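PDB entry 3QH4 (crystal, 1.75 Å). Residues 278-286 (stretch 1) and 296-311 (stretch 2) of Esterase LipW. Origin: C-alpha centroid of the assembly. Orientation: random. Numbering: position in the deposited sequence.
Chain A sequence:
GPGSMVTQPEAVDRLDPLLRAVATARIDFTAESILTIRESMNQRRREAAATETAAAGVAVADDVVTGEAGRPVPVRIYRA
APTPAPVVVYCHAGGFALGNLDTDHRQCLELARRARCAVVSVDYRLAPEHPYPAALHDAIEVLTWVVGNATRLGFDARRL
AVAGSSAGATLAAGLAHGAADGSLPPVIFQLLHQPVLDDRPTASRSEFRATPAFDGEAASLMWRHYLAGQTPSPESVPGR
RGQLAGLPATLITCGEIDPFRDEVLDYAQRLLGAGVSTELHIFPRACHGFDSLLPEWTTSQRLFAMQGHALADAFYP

Stretch 1, residues 278-286: TELHIFPRA
Stretch 2 296-311: EWTTSQRLFAMQGHAL

A β-strand and an antiparallel α-helix of Esterase LipW pack through mainly apolar side chains, with no direct hydrogen bond between them and one water bridge. Strand 278-283 is extended (phi -94 to -136°, psi 123 to 136°); helix 298-311, N-capped at Trp-297, keeps regular i to i-4 bonds, beginning with Gln-301 N to Trp-297 O (2.9 Å). Their axes run at 172°, 10.6 Å apart at closest approach. Register is set by CA-CA pairs Glu-279 to Ala-310 (8.3 Å) and Phe-283 to Thr-299 (7.6 Å). Strand alternation points Glu-279 (chi1 t), His-281 (t) and Phe-283 (m, chi2 -87°) toward the helix. Phe-283 is the most covered: its CE2 meets Leu-303 CD1 (t, p) at 3.6 Å, its CD1 Thr-299 CG2 (m) at 3.8 Å, and its CZ Met-306 CE at 3.8 Å. Met-306 (t, t, m) also lays CE over one face of His-281, 3.8 Å from the ring centroid, a CH-pi contact of a polarised methyl with pi electrons. The chain turns a corner at Pro-284 and Arg-285 (phi/psi of Arg-285 59/31°), and Ala-286 CB reaches the edge of Trp-297 (chi1 t, chi2 36°) at CH2, 4.2 Å. Water 1 donates to Pro-284 O (2.8 Å) and hydrogen-bonds Thr-299 OG1 (2.7 Å), linking turn to helix.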

# COMPACT_ATOMS: atom_id res chain seq x y z
N THR A 278 0.46 -15.73 -9.35
CA THR A 278 0.72 -15.06 -8.07
C THR A 278 2.10 -15.42 -7.55
O THR A 278 2.48 -16.62 -7.48
CB THR A 278 -0.36 -15.50 -7.01
OG1 THR A 278 -1.66 -15.20 -7.54
CG2 THR A 278 -0.21 -14.69 -5.69
N GLU A 279 2.85 -14.38 -7.20
CA GLU A 279 4.12 -14.57 -6.48
C GLU A 279 3.84 -14.15 -5.05
O GLU A 279 3.32 -13.06 -4.80
CB GLU A 279 5.22 -13.73 -7.13
CG GLU A 279 6.56 -13.88 -6.39
CD GLU A 279 7.75 -13.50 -7.24
OE1 GLU A 279 7.63 -12.55 -8.02
OE2 GLU A 279 8.82 -14.16 -7.14
N LEU A 280 4.20 -15.02 -4.10
CA LEU A 280 3.90 -14.75 -2.70
C LEU A 280 5.18 -14.87 -1.90
O LEU A 280 5.93 -15.81 -2.09
CB LEU A 280 2.89 -15.78 -2.17
CG LEU A 280 2.76 -15.95 -0.65
CD1 LEU A 280 2.10 -14.70 -0.05
CD2 LEU A 280 1.95 -17.22 -0.33
N HIS A 281 5.40 -13.92 -0.98
CA HIS A 281 6.50 -14.06 -0.02
C HIS A 281 6.12 -13.69 1.40
O HIS A 281 5.51 -12.62 1.62
CB HIS A 281 7.71 -13.19 -0.38
CG HIS A 281 8.96 -13.66 0.27
ND1 HIS A 281 9.79 -14.59 -0.31
CD2 HIS A 281 9.52 -13.35 1.47
CE1 HIS A 281 10.80 -14.84 0.49
NE2 HIS A 281 10.67 -14.10 1.58
N ILE A 282 6.49 -14.56 2.34
CA ILE A 282 6.36 -14.23 3.76
C ILE A 282 7.80 -14.05 4.27
O ILE A 282 8.62 -14.96 4.17
CB ILE A 282 5.66 -15.36 4.57
CG1 ILE A 282 4.22 -15.57 4.07
CG2 ILE A 282 5.65 -15.01 6.10
CD1 ILE A 282 3.32 -14.27 4.19
N PHE A 283 8.07 -12.87 4.84
CA PHE A 283 9.41 -12.55 5.33
C PHE A 283 9.50 -12.88 6.81
O PHE A 283 8.66 -12.43 7.59
CB PHE A 283 9.69 -11.05 5.13
CG PHE A 283 9.88 -10.68 3.69
CD1 PHE A 283 11.16 -10.78 3.11
CD2 PHE A 283 8.81 -10.23 2.94
CE1 PHE A 283 11.35 -10.42 1.76
CE2 PHE A 283 8.98 -9.90 1.56
CZ PHE A 283 10.27 -10.00 0.99
N PRO A 284 10.52 -13.66 7.19
CA PRO A 284 10.66 -14.15 8.58
C PRO A 284 11.12 -13.02 9.52
O PRO A 284 11.78 -12.08 9.07
CB PRO A 284 11.74 -15.25 8.44
CG PRO A 284 12.63 -14.77 7.31
CD PRO A 284 11.65 -14.06 6.33
N ARG A 285 10.73 -13.11 10.80
CA ARG A 285 11.25 -12.23 11.87
C ARG A 285 11.00 -10.73 11.62
O ARG A 285 11.76 -9.87 12.06
CB ARG A 285 12.73 -12.52 12.14
CG ARG A 285 13.05 -14.00 12.25
CD ARG A 285 14.53 -14.23 12.62
NE ARG A 285 14.78 -13.96 14.02
CZ ARG A 285 15.98 -13.67 14.54
NH1 ARG A 285 17.06 -13.55 13.76
NH2 ARG A 285 16.10 -13.50 15.84
N ALA A 286 9.89 -10.43 10.93
CA ALA A 286 9.54 -9.09 10.52
C ALA A 286 8.08 -8.76 10.89
O ALA A 286 7.18 -9.55 10.65
CB ALA A 286 9.75 -8.93 8.98
N GLU A 296 17.14 0.20 5.28
CA GLU A 296 18.46 -0.31 4.84
C GLU A 296 18.73 -1.77 5.25
O GLU A 296 19.74 -2.35 4.87
CB GLU A 296 19.60 0.58 5.39
CG GLU A 296 19.30 2.05 5.46
CD GLU A 296 18.92 2.69 4.15
OE1 GLU A 296 19.27 2.14 3.08
OE2 GLU A 296 18.27 3.75 4.21
N TRP A 297 17.84 -2.35 6.03
CA TRP A 297 18.04 -3.69 6.51
C TRP A 297 18.04 -4.64 5.32
O TRP A 297 17.32 -4.45 4.37
CB TRP A 297 16.88 -4.00 7.46
CG TRP A 297 16.82 -5.38 8.08
CD1 TRP A 297 17.88 -6.16 8.48
CD2 TRP A 297 15.64 -6.06 8.48
NE1 TRP A 297 17.41 -7.33 9.02
CE2 TRP A 297 16.04 -7.29 9.05
CE3 TRP A 297 14.26 -5.78 8.34
CZ2 TRP A 297 15.12 -8.24 9.51
CZ3 TRP A 297 13.35 -6.71 8.79
CH2 TRP A 297 13.79 -7.95 9.37
N THR A 298 18.88 -5.67 5.38
CA THR A 298 18.95 -6.65 4.28
C THR A 298 17.54 -7.18 3.92
O THR A 298 17.23 -7.37 2.76
CB THR A 298 19.90 -7.82 4.60
OG1 THR A 298 19.69 -8.26 5.95
CG2 THR A 298 21.34 -7.37 4.44
N THR A 299 16.70 -7.41 4.91
CA THR A 299 15.36 -7.94 4.62
C THR A 299 14.49 -6.95 3.85
O THR A 299 13.79 -7.34 2.90
CB THR A 299 14.66 -8.44 5.92
OG1 THR A 299 15.40 -9.55 6.43
CG2 THR A 299 13.24 -8.89 5.64
N SER A 300 14.54 -5.68 4.26
CA SER A 300 13.86 -4.60 3.55
C SER A 300 14.40 -4.47 2.14
O SER A 300 13.64 -4.29 1.19
CB SER A 300 14.00 -3.28 4.31
OG SER A 300 13.50 -3.47 5.64
N GLN A 301 15.72 -4.58 2.00
CA GLN A 301 16.31 -4.50 0.67
C GLN A 301 15.89 -5.66 -0.22
O GLN A 301 15.65 -5.46 -1.42
CB GLN A 301 17.84 -4.39 0.75
CG GLN A 301 18.29 -3.05 1.35
CD GLN A 301 18.15 -1.89 0.34
OE1 GLN A 301 18.67 -1.97 -0.79
NE2 GLN A 301 17.45 -0.82 0.73
N ARG A 302 15.81 -6.85 0.36
CA ARG A 302 15.31 -8.01 -0.41
C ARG A 302 13.86 -7.79 -0.85
O ARG A 302 13.49 -8.20 -1.95
CB ARG A 302 15.46 -9.30 0.39
CG ARG A 302 16.91 -9.83 0.44
CD ARG A 302 16.95 -11.28 0.97
NE ARG A 302 16.75 -11.32 2.41
CZ ARG A 302 17.75 -11.32 3.30
NH1 ARG A 302 17.48 -11.32 4.60
NH2 ARG A 302 19.02 -11.29 2.89
N LEU A 303 13.04 -7.18 0.01
CA LEU A 303 11.68 -6.80 -0.39
C LEU A 303 11.71 -5.88 -1.62
O LEU A 303 11.04 -6.16 -2.62
CB LEU A 303 10.91 -6.13 0.79
CG LEU A 303 9.57 -5.54 0.29
CD1 LEU A 303 8.54 -6.63 0.06
CD2 LEU A 303 9.06 -4.50 1.32
N PHE A 304 12.46 -4.77 -1.53
CA PHE A 304 12.54 -3.80 -2.63
C PHE A 304 13.02 -4.49 -3.93
O PHE A 304 12.51 -4.21 -5.00
CB PHE A 304 13.45 -2.62 -2.29
CG PHE A 304 12.98 -1.79 -1.09
CD1 PHE A 304 11.63 -1.56 -0.83
CD2 PHE A 304 13.92 -1.21 -0.24
CE1 PHE A 304 11.23 -0.79 0.28
CE2 PHE A 304 13.55 -0.43 0.86
CZ PHE A 304 12.19 -0.20 1.11
N ALA A 305 14.00 -5.37 -3.81
CA ALA A 305 14.59 -6.01 -5.00
C ALA A 305 13.53 -6.91 -5.61
O ALA A 305 13.41 -6.96 -6.85
CB ALA A 305 15.84 -6.77 -4.62
N MET A 306 12.77 -7.61 -4.75
CA MET A 306 11.76 -8.55 -5.19
C MET A 306 10.64 -7.82 -5.93
O MET A 306 10.15 -8.27 -6.98
CB MET A 306 11.20 -9.32 -3.98
CG MET A 306 10.18 -10.36 -4.33
SD MET A 306 9.54 -11.17 -2.85
CE MET A 306 11.06 -11.85 -2.18
N GLN A 307 10.23 -6.69 -5.37
CA GLN A 307 9.20 -5.86 -5.97
C GLN A 307 9.67 -5.33 -7.31
O GLN A 307 8.90 -5.33 -8.27
CB GLN A 307 8.88 -4.68 -5.05
CG GLN A 307 8.21 -5.07 -3.74
CD GLN A 307 8.13 -3.86 -2.80
OE1 GLN A 307 9.06 -3.05 -2.76
NE2 GLN A 307 7.04 -3.75 -2.04
N GLY A 308 10.92 -4.88 -7.36
CA GLY A 308 11.48 -4.33 -8.61
C GLY A 308 11.49 -5.36 -9.72
O GLY A 308 11.10 -5.07 -10.85
N HIS A 309 11.87 -6.58 -9.38
CA HIS A 309 11.98 -7.65 -10.38
C HIS A 309 10.59 -8.07 -10.86
O HIS A 309 10.42 -8.36 -12.03
CB HIS A 309 12.79 -8.82 -9.83
CG HIS A 309 14.27 -8.58 -9.83
ND1 HIS A 309 14.96 -8.19 -10.96
CD2 HIS A 309 15.20 -8.68 -8.84
CE1 HIS A 309 16.24 -8.05 -10.67
NE2 HIS A 309 16.41 -8.33 -9.39
N ALA A 310 9.61 -8.06 -9.96
CA ALA A 310 8.25 -8.49 -10.30
C ALA A 310 7.64 -7.55 -11.30
O ALA A 310 7.11 -7.98 -12.34
CB ALA A 310 7.37 -8.58 -9.04
N LEU A 311 7.75 -6.25 -11.02
CA LEU A 311 7.25 -5.24 -11.92
C LEU A 311 8.06 -5.22 -13.20
O LEU A 311 7.49 -5.13 -14.26
CB LEU A 311 7.30 -3.85 -11.28
CG LEU A 311 6.20 -3.53 -10.28
CD1 LEU A 311 6.51 -2.20 -9.57
CD2 LEU A 311 4.80 -3.53 -10.97
O HOH W 1 14.31 -11.35 8.09